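Probable endoglucanase (Gluconacetobacter xylinus, PDB 1WZZ) hydrolyses internal beta-1,4-glucosidic linkages in cellulose-type substrates such as carboxymethyl-cellulose, as a secreted glycoside hydrolase of family 8. Local coordinates at residues G136-L141 and P187-V192; G147-L152 and M193-R198; R261-F266 and E296-D301. All blocks are in the same frame, centred on the assembly; numbering follows the deposited sequence.

Contact 1 of 3, residues G136-L141 and P187-V192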
loop_
_atom_site.group_PDB
_atom_site.type_symbol
_atom_site.label_atom_id
_atom_site.label_comp_id
_atom_site.label_asym_id
_atom_site.label_seq_id
_atom_site.Cartn_x
_atom_site.Cartn_y
_atom_site.Cartn_z
ATOM N N GLY A 136 13.391 11.315 -0.863
ATOM C CA GLY A 136 14.075 12.242 0.038
ATOM C C GLY A 136 13.119 12.943 0.976
ATOM O O GLY A 136 13.413 13.113 2.165
ATOM N N ASP A 137 11.966 13.350 0.458
ATOM C CA ASP A 137 10.974 14.021 1.261
ATOM C C ASP A 137 10.195 13.039 2.142
ATOM O O ASP A 137 9.822 13.387 3.238
ATOM C CB ASP A 137 10.032 14.879 0.386
ATOM C CG ASP A 137 10.676 16.218 0.002
ATOM O OD1 ASP A 137 11.521 16.713 0.788
ATOM O OD2 ASP A 137 10.340 16.770 -1.054
ATOM N N VAL A 138 9.937 11.811 1.680
ATOM C CA VAL A 138 9.249 10.884 2.579
ATOM C C VAL A 138 10.146 10.668 3.800
ATOM O O VAL A 138 9.686 10.673 4.956
ATOM C CB VAL A 138 8.990 9.494 1.899
ATOM C CG1 VAL A 138 8.385 8.503 2.926
ATOM C CG2 VAL A 138 8.005 9.674 0.728
ATOM N N LEU A 139 11.429 10.461 3.558
ATOM C CA LEU A 139 12.340 10.203 4.658
ATOM C C LEU A 139 12.445 11.394 5.605
ATOM O O LEU A 139 12.323 11.262 6.833
ATOM C CB LEU A 139 13.716 9.846 4.109
ATOM C CG LEU A 139 14.720 9.369 5.167
ATOM C CD1 LEU A 139 14.216 8.069 5.879
ATOM C CD2 LEU A 139 16.061 9.124 4.462
ATOM N N ASN A 140 12.651 12.575 5.043
ATOM C CA ASN A 140 12.777 13.731 5.925
ATOM C C ASN A 140 11.513 14.171 6.623
ATOM O O ASN A 140 11.542 14.511 7.799
ATOM C CB ASN A 140 13.260 14.961 5.146
ATOM C CG ASN A 140 14.684 14.843 4.663
ATOM O OD1 ASN A 140 15.477 14.030 5.147
ATOM N ND2 ASN A 140 15.033 15.703 3.702
ATOM N N LEU A 141 10.406 14.177 5.876
ATOM C CA LEU A 141 9.147 14.709 6.392
ATOM C C LEU A 141 8.207 13.738 7.053
ATOM O O LEU A 141 7.290 14.148 7.763
ATOM C CB LEU A 141 8.381 15.379 5.249
ATOM C CG LEU A 141 9.203 16.360 4.410
ATOM C CD1 LEU A 141 8.256 16.967 3.348
ATOM C CD2 LEU A 141 9.811 17.446 5.322
ATOM N N PRO A 187 21.390 5.837 4.974
ATOM C CA PRO A 187 21.367 4.903 6.101
ATOM C C PRO A 187 20.134 4.972 6.994
ATOM O O PRO A 187 19.809 4.015 7.697
ATOM C CB PRO A 187 22.660 5.249 6.864
ATOM C CG PRO A 187 22.846 6.697 6.556
ATOM C CD PRO A 187 22.523 6.776 5.084
ATOM N N ARG A 188 19.447 6.105 6.970
ATOM C CA ARG A 188 18.255 6.281 7.777
ATOM C C ARG A 188 17.163 5.299 7.368
ATOM O O ARG A 188 16.313 4.939 8.186
ATOM C CB ARG A 188 17.753 7.730 7.662
ATOM C CG ARG A 188 18.643 8.764 8.381
ATOM C CD ARG A 188 18.048 10.181 8.282
ATOM N NE ARG A 188 18.086 10.663 6.902
ATOM C CZ ARG A 188 17.360 11.679 6.424
ATOM N NH1 ARG A 188 17.483 12.019 5.145
ATOM N NH2 ARG A 188 16.496 12.329 7.201
ATOM N N TRP A 189 17.189 4.837 6.123
ATOM C CA TRP A 189 16.154 3.902 5.671
ATOM C C TRP A 189 16.279 2.581 6.381
ATOM O O TRP A 189 15.289 1.844 6.517
ATOM C CB TRP A 189 16.229 3.663 4.168
ATOM C CG TRP A 189 15.627 4.756 3.331
ATOM C CD1 TRP A 189 16.284 5.571 2.449
ATOM C CD2 TRP A 189 14.254 5.175 3.309
ATOM N NE1 TRP A 189 15.408 6.464 1.886
ATOM C CE2 TRP A 189 14.156 6.248 2.396
ATOM C CE3 TRP A 189 13.088 4.747 3.978
ATOM C CZ2 TRP A 189 12.947 6.899 2.129
ATOM C CZ3 TRP A 189 11.887 5.396 3.712
ATOM C CH2 TRP A 189 11.825 6.465 2.791
ATOM N N ARG A 190 17.488 2.273 6.843
ATOM C CA ARG A 190 17.693 1.004 7.542
ATOM C C ARG A 190 16.869 0.880 8.805
ATOM O O ARG A 190 16.151 -0.115 8.973
ATOM C CB ARG A 190 19.171 0.793 7.882
ATOM C CG ARG A 190 19.440 -0.542 8.575
ATOM C CD ARG A 190 20.922 -0.750 8.869
ATOM N NE ARG A 190 21.746 -0.491 7.688
ATOM C CZ ARG A 190 22.329 0.676 7.416
ATOM N NH1 ARG A 190 22.186 1.709 8.247
ATOM N NH2 ARG A 190 23.050 0.815 6.307
ATOM N N GLN A 191 16.953 1.857 9.704
ATOM C CA GLN A 191 16.189 1.740 10.906
ATOM C C GLN A 191 14.713 1.807 10.592
ATOM O O GLN A 191 13.926 1.224 11.311
ATOM C CB GLN A 191 16.527 2.806 11.956
ATOM C CG GLN A 191 15.743 2.509 13.223
ATOM C CD GLN A 191 16.228 3.241 14.445
ATOM O OE1 GLN A 191 17.122 4.100 14.368
ATOM N NE2 GLN A 191 15.633 2.917 15.593
ATOM N N VAL A 192 14.326 2.551 9.551
ATOM C CA VAL A 192 12.902 2.615 9.222
ATOM C C VAL A 192 12.386 1.231 8.880
ATOM O O VAL A 192 11.324 0.816 9.370
ATOM C CB VAL A 192 12.616 3.553 8.046
ATOM C CG1 VAL A 192 11.114 3.441 7.656
ATOM C CG2 VAL A 192 12.942 4.999 8.478
#
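Leu139 inserts between the side chains of Trp189 and Arg188, joining helix 125-142 to the start of helix 188-202 in the (alpha/alpha)6 barrel of this family 8 glycoside hydrolase. The two helix segments cross at 65° with their axes 11.3 Å apart, a separation bridged by long side chains. Leu139 sends CG anti to its backbone N (chi1 -172°), which carries the branched tip across to the other helix. Its CB lies against the indole, Leu139 CB being 3.6 Å from Trp189 CZ2. One bond further out, Leu139 CG passes alongside the guanidinium carbon, at 3.7 Å from Arg188 CZ. There the two methyls part company. Leu139 CD1 sits over the face of the Trp189 six-membered ring, 3.8 Å from its centroid and almost on the ring normal, a CH-pi contact; the same methyl also touches Val192 CG2. Leu139 CD2 turns to a face of the Arg188 guanidinium, coming within 3.3 Å of Arg188 NH1. Trp189 continues past Leu139 to meet Val138 CG1 at its edge, and it rests on Leu177, Ala180, Phe181 and Thr184 of helix 174-184. An alanine in place of Trp189 would probably open a gap between these helices and leave Leu139 CD1 without the ring face it packs on. Val138 also touches Asp108 and Leu109 of helix 105-122, and its side chain is about 9 Å from that of Asp106, the predicted nucleophile. On the solvent side, where Arg188 and Asn140 are exposed, Arg188 bends at chi3 and presents its far end to Asn140, while NH1 also forms a salt bridge with Asp186. Both terminal nitrogens donate somewhat bent hydrogen bonds to one carbonyl oxygen lying in the guanidinium plane: Asn140 OD1 is 2.8 Å from Arg188 NH1 and 2.9 Å from Arg188 NH2.

Contact 2 of 3, residues G147-L152 and M193-R198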
loop_
_atom_site.group_PDB
_atom_site.type_symbol
_atom_site.label_atom_id
_atom_site.label_comp_id
_atom_site.label_asym_id
_atom_site.label_seq_id
_atom_site.Cartn_x
_atom_site.Cartn_y
_atom_site.Cartn_z
ATOM N N GLY A 147 8.569 6.419 21.037
ATOM C CA GLY A 147 9.093 5.385 21.910
ATOM C C GLY A 147 10.488 5.024 21.420
ATOM O O GLY A 147 11.286 5.894 21.097
ATOM N N PRO A 148 10.825 3.732 21.324
ATOM C CA PRO A 148 12.155 3.319 20.864
ATOM C C PRO A 148 12.300 3.159 19.357
ATOM O O PRO A 148 13.328 2.702 18.842
ATOM C CB PRO A 148 12.338 1.981 21.576
ATOM C CG PRO A 148 10.944 1.399 21.427
ATOM C CD PRO A 148 10.054 2.579 21.824
ATOM N N TYR A 149 11.270 3.554 18.628
ATOM C CA TYR A 149 11.315 3.350 17.191
ATOM C C TYR A 149 11.405 4.625 16.375
ATOM O O TYR A 149 11.117 5.702 16.891
ATOM C CB TYR A 149 10.029 2.695 16.708
ATOM C CG TYR A 149 9.525 1.523 17.525
ATOM C CD1 TYR A 149 8.474 1.677 18.425
ATOM C CD2 TYR A 149 10.090 0.272 17.360
ATOM C CE1 TYR A 149 7.988 0.586 19.156
ATOM C CE2 TYR A 149 9.621 -0.817 18.074
ATOM C CZ TYR A 149 8.586 -0.655 18.958
ATOM O OH TYR A 149 8.154 -1.754 19.672
ATOM N N VAL A 150 11.810 4.458 15.125
ATOM C CA VAL A 150 11.761 5.557 14.140
ATOM C C VAL A 150 10.623 5.019 13.268
ATOM O O VAL A 150 10.730 3.923 12.689
ATOM C CB VAL A 150 13.009 5.690 13.318
ATOM C CG1 VAL A 150 12.789 6.750 12.202
ATOM C CG2 VAL A 150 14.144 6.207 14.216
ATOM N N VAL A 151 9.531 5.765 13.206
ATOM C CA VAL A 151 8.356 5.306 12.468
ATOM C C VAL A 151 8.056 6.114 11.230
ATOM O O VAL A 151 8.533 7.232 11.096
ATOM C CB VAL A 151 7.129 5.355 13.368
ATOM C CG1 VAL A 151 7.456 4.551 14.679
ATOM C CG2 VAL A 151 6.784 6.825 13.742
ATOM N N LEU A 152 7.233 5.528 10.356
ATOM C CA LEU A 152 6.793 6.165 9.121
ATOM C C LEU A 152 5.370 6.704 9.383
ATOM O O LEU A 152 4.448 5.929 9.621
ATOM C CB LEU A 152 6.767 5.102 8.024
ATOM C CG LEU A 152 6.353 5.478 6.611
ATOM C CD1 LEU A 152 7.446 6.346 5.949
ATOM C CD2 LEU A 152 6.154 4.165 5.813
HETATM N N MSE A 193 13.137 0.511 8.058
HETATM C CA MSE A 193 12.714 -0.840 7.667
HETATM C C MSE A 193 12.787 -1.809 8.846
HETATM O O MSE A 193 11.867 -2.592 9.050
HETATM C CB MSE A 193 13.577 -1.357 6.524
HETATM C CG MSE A 193 13.323 -0.673 5.220
HETATM SE SE MSE A 193 14.492 -1.381 3.843
HETATM C CE MSE A 193 15.959 -0.144 4.008
ATOM N N GLU A 194 13.871 -1.750 9.615
ATOM C CA GLU A 194 14.025 -2.641 10.755
ATOM C C GLU A 194 12.959 -2.401 11.805
ATOM O O GLU A 194 12.423 -3.350 12.395
ATOM C CB GLU A 194 15.419 -2.498 11.376
ATOM C CG GLU A 194 16.522 -2.753 10.378
ATOM C CD GLU A 194 17.905 -2.427 10.933
ATOM O OE1 GLU A 194 18.026 -1.486 11.758
ATOM O OE2 GLU A 194 18.874 -3.100 10.517
ATOM N N ASP A 195 12.617 -1.141 12.054
ATOM C CA ASP A 195 11.585 -0.899 13.037
ATOM C C ASP A 195 10.218 -1.299 12.450
ATOM O O ASP A 195 9.325 -1.667 13.185
ATOM C CB ASP A 195 11.590 0.559 13.512
ATOM C CG ASP A 195 12.606 0.801 14.636
ATOM O OD1 ASP A 195 12.975 -0.181 15.330
ATOM O OD2 ASP A 195 13.030 1.964 14.840
ATOM N N GLY A 196 10.069 -1.235 11.124
ATOM C CA GLY A 196 8.799 -1.667 10.533
ATOM C C GLY A 196 8.611 -3.159 10.832
ATOM O O GLY A 196 7.504 -3.606 11.161
ATOM N N ILE A 197 9.685 -3.921 10.686
ATOM C CA ILE A 197 9.628 -5.362 10.987
ATOM C C ILE A 197 9.262 -5.546 12.473
ATOM O O ILE A 197 8.402 -6.365 12.830
ATOM C CB ILE A 197 10.980 -6.039 10.652
ATOM C CG1 ILE A 197 11.173 -6.043 9.130
ATOM C CG2 ILE A 197 11.012 -7.496 11.200
ATOM C CD1 ILE A 197 12.583 -6.378 8.641
ATOM N N ARG A 198 9.894 -4.778 13.356
ATOM C CA ARG A 198 9.579 -4.894 14.768
ATOM C C ARG A 198 8.123 -4.556 15.080
ATOM O O ARG A 198 7.498 -5.205 15.940
ATOM C CB ARG A 198 10.488 -3.987 15.622
ATOM C CG ARG A 198 11.937 -4.312 15.523
ATOM C CD ARG A 198 12.699 -3.482 16.564
ATOM N NE ARG A 198 14.083 -3.931 16.661
ATOM C CZ ARG A 198 15.096 -3.410 15.980
ATOM N NH1 ARG A 198 14.900 -2.393 15.134
ATOM N NH2 ARG A 198 16.315 -3.912 16.141
HETATM O O HOH W 1 14.169 0.157 17.673
#
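A beta-hairpin of strands 143-146 and 149-152 packs its second strand across helix 188-202 of the (alpha/alpha)6 barrel, and Asp195 of the helix ties the two together by accepting a hydrogen bond from the backbone of Val150. Strand and helix segments run nearly perpendicular, at 91°, so the helix meets only a short length of strand, at Tyr149 and Val150 above all. Asp195 has its CG beside the backbone N and anti to the carbonyl carbon (chi1 -84°), and its carboxylate extends to the strand. Asp195 OD2 lies 2.8 Å from Val150 N in a nearly straight bond; the N-H comes in on the anti side, somewhat out of the carboxylate plane. Asp195 OD2 also accepts from Gln191 NE2, one turn earlier on the helix, and comes within 3.2 Å of Tyr149 CA. Oxygen OD1 serves a different set of partners. Arg198 NH1, 2.9 Å from Asp195 OD1, approaches from above the carboxylate plane and forms a salt bridge within the helix. With two N-H donors on OD2 and an arginine on OD1, this buried carboxylate is likely to stay ionised. The Tyr149 ring is turned 89° from the carboxylate plane and receives the acid group at its edge, with Tyr149 CD2 3.6 Å from Asp195 OD1. Farther along the ring, Tyr149 CE2 touches Arg198 CB at 4.1 Å, while Pro148 CG covers the centre of one ring face. Tyr149 and Val151 both reach Leu199, extending the packing along the helix. One ordered water completes the bridge at the hairpin turn, donating to Asp195 OD1 at 2.7 Å and to Pro148 O at 2.9 Å.

Contact 3 of 3, residues R261-F266 and E296-D301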
loop_
_atom_site.group_PDB
_atom_site.type_symbol
_atom_site.label_atom_id
_atom_site.label_comp_id
_atom_site.label_asym_id
_atom_site.label_seq_id
_atom_site.Cartn_x
_atom_site.Cartn_y
_atom_site.Cartn_z
ATOM N N ARG A 261 -2.534 -19.600 9.925
ATOM C CA ARG A 261 -3.619 -20.141 10.751
ATOM C C ARG A 261 -4.906 -19.391 10.553
ATOM O O ARG A 261 -6.008 -19.975 10.546
ATOM C CB ARG A 261 -3.302 -20.079 12.246
ATOM C CG ARG A 261 -2.204 -20.969 12.633
ATOM C CD ARG A 261 -2.087 -21.085 14.147
ATOM N NE ARG A 261 -0.787 -21.672 14.410
ATOM C CZ ARG A 261 -0.551 -22.970 14.289
ATOM N NH1 ARG A 261 -1.536 -23.780 13.931
ATOM N NH2 ARG A 261 0.661 -23.445 14.496
ATOM N N PHE A 262 -4.780 -18.077 10.422
ATOM C CA PHE A 262 -5.946 -17.245 10.232
ATOM C C PHE A 262 -6.642 -17.563 8.904
ATOM O O PHE A 262 -7.853 -17.800 8.873
ATOM C CB PHE A 262 -5.522 -15.760 10.290
ATOM C CG PHE A 262 -6.636 -14.793 9.979
ATOM C CD1 PHE A 262 -6.615 -14.045 8.789
ATOM C CD2 PHE A 262 -7.668 -14.592 10.881
ATOM C CE1 PHE A 262 -7.618 -13.100 8.526
ATOM C CE2 PHE A 262 -8.672 -13.657 10.631
ATOM C CZ PHE A 262 -8.639 -12.910 9.448
ATOM N N TRP A 263 -5.902 -17.619 7.805
ATOM C CA TRP A 263 -6.567 -17.855 6.531
ATOM C C TRP A 263 -7.226 -19.207 6.536
ATOM O O TRP A 263 -8.349 -19.357 6.067
ATOM C CB TRP A 263 -5.596 -17.878 5.354
ATOM C CG TRP A 263 -4.663 -16.688 5.205
ATOM C CD1 TRP A 263 -3.325 -16.755 4.992
ATOM C CD2 TRP A 263 -5.005 -15.293 5.160
ATOM N NE1 TRP A 263 -2.797 -15.492 4.816
ATOM C CE2 TRP A 263 -3.805 -14.579 4.917
ATOM C CE3 TRP A 263 -6.202 -14.582 5.295
ATOM C CZ2 TRP A 263 -3.772 -13.186 4.810
ATOM C CZ3 TRP A 263 -6.161 -13.184 5.180
ATOM C CH2 TRP A 263 -4.956 -12.514 4.943
ATOM N N ASN A 264 -6.506 -20.193 7.048
ATOM C CA ASN A 264 -7.078 -21.535 7.041
ATOM C C ASN A 264 -8.224 -21.775 8.000
ATOM O O ASN A 264 -8.970 -22.777 7.848
ATOM C CB ASN A 264 -5.958 -22.557 7.179
ATOM C CG ASN A 264 -5.098 -22.613 5.922
ATOM O OD1 ASN A 264 -5.595 -22.867 4.824
ATOM N ND2 ASN A 264 -3.815 -22.347 6.068
ATOM N N ASN A 265 -8.419 -20.882 8.959
ATOM C CA ASN A 265 -9.550 -21.027 9.866
ATOM C C ASN A 265 -10.828 -20.828 9.050
ATOM O O ASN A 265 -11.855 -21.446 9.320
ATOM C CB ASN A 265 -9.536 -19.960 10.960
ATOM C CG ASN A 265 -10.786 -20.005 11.810
ATOM O OD1 ASN A 265 -11.010 -20.977 12.522
ATOM N ND2 ASN A 265 -11.615 -18.979 11.718
ATOM N N PHE A 266 -10.750 -19.973 8.041
ATOM C CA PHE A 266 -11.892 -19.647 7.197
ATOM C C PHE A 266 -12.017 -20.400 5.873
ATOM O O PHE A 266 -13.112 -20.803 5.473
ATOM C CB PHE A 266 -11.875 -18.137 6.895
ATOM C CG PHE A 266 -11.946 -17.284 8.126
ATOM C CD1 PHE A 266 -13.169 -17.046 8.752
ATOM C CD2 PHE A 266 -10.788 -16.766 8.708
ATOM C CE1 PHE A 266 -13.235 -16.317 9.934
ATOM C CE2 PHE A 266 -10.844 -16.044 9.879
ATOM C CZ PHE A 266 -12.071 -15.813 10.503
ATOM N N GLU A 296 -3.662 -16.357 -0.684
ATOM C CA GLU A 296 -3.005 -17.407 -1.459
ATOM C C GLU A 296 -1.487 -17.251 -1.468
ATOM O O GLU A 296 -0.768 -18.239 -1.584
ATOM C CB GLU A 296 -3.591 -17.446 -2.886
ATOM C CG GLU A 296 -5.030 -17.989 -2.882
ATOM C CD GLU A 296 -5.772 -17.872 -4.203
ATOM O OE1 GLU A 296 -6.805 -18.559 -4.355
ATOM O OE2 GLU A 296 -5.368 -17.088 -5.068
ATOM N N CYS A 297 -0.991 -16.025 -1.333
ATOM C CA CYS A 297 0.462 -15.834 -1.336
ATOM C C CYS A 297 1.061 -15.907 0.046
ATOM O O CYS A 297 2.292 -15.971 0.199
ATOM C CB CYS A 297 0.821 -14.473 -1.929
ATOM S SG CYS A 297 0.527 -14.379 -3.675
ATOM N N THR A 298 0.204 -15.894 1.057
ATOM C CA THR A 298 0.685 -15.874 2.439
ATOM C C THR A 298 0.170 -16.941 3.389
ATOM O O THR A 298 -0.120 -16.655 4.557
ATOM C CB THR A 298 0.455 -14.481 3.084
ATOM O OG1 THR A 298 -0.922 -14.107 3.025
ATOM C CG2 THR A 298 1.290 -13.407 2.341
ATOM N N GLY A 299 0.047 -18.167 2.894
ATOM C CA GLY A 299 -0.353 -19.241 3.787
ATOM C C GLY A 299 -1.618 -20.016 3.508
ATOM O O GLY A 299 -1.749 -21.143 3.987
ATOM N N LEU A 300 -2.552 -19.452 2.754
ATOM C CA LEU A 300 -3.787 -20.201 2.511
ATOM C C LEU A 300 -3.542 -21.466 1.721
ATOM O O LEU A 300 -2.814 -21.459 0.733
ATOM C CB LEU A 300 -4.824 -19.363 1.764
ATOM C CG LEU A 300 -6.187 -20.034 1.529
ATOM C CD1 LEU A 300 -6.920 -20.273 2.856
ATOM C CD2 LEU A 300 -7.028 -19.113 0.653
ATOM N N ASP A 301 -4.161 -22.555 2.162
ATOM C CA ASP A 301 -4.030 -23.815 1.451
ATOM C C ASP A 301 -4.780 -23.610 0.136
ATOM O O ASP A 301 -6.000 -23.427 0.141
ATOM C CB ASP A 301 -4.690 -24.945 2.243
ATOM C CG ASP A 301 -3.958 -25.270 3.537
ATOM O OD1 ASP A 301 -4.462 -26.149 4.279
ATOM O OD2 ASP A 301 -2.898 -24.653 3.810
#
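This is a helix-to-loop contact on the periphery of the barrel, in which Trp263 and Asn264, near the end of helix 253-266, bond to the chain leaving helix 289-297. Asn264 uses both ends of its amide on backbone groups of the loop. Asn264 OD1 accepts from Asp301 N at 3.0 Å, in the carbonyl plane and on a lone pair, with an N-H...O angle of 165°. Asn264 ND2 donates to Gly299 O at 3.2 Å, so the two bonds together fix the rotation of the amide. Trp263 directs its indole N-H between two oxygens of one residue: Trp263 NE1 is 2.9 Å from both Thr298 O and Thr298 OG1, each bond bent and weak. Thr298 OG1 has its stronger partner in Val294 O, in the last turn of helix 289-297. Gly299 suits the turn, since at its positive phi of 120° a side chain would be jammed against the preceding carbonyl, and a CB would also press on Trp263 CD1. Leu300 CD1 packs on Trp263 CB at 3.7 Å. Beyond the two segments, Trp263 and Leu300 both rest on Ala295 of helix 289-297, Leu300 also reaches Leu292, and Thr298 settles against Pro242 and Tyr246 of helix 240-247.

Contacts 1 and 2 are neighbours, their centres 11 Å apart, and share helix 188-202: its first turn meets helix 125-142, while the following residues meet the hairpin strand 149-152. They also touch directly, Val138 packing on Leu152 and both Gln191 and Val192 on Val150. Their segments alternate along the chain, so helix 125-142 and the second strand of the hairpin that follows it are both fastened to one later helix. Contact 3 comes after both in sequence and lies well away, its centre 33 Å from contact 1 and 27 Å from contact 2, joining helix 253-266 to the loop that leaves helix 289-297. Together they tie separate parts of one (alpha/alpha)6 domain.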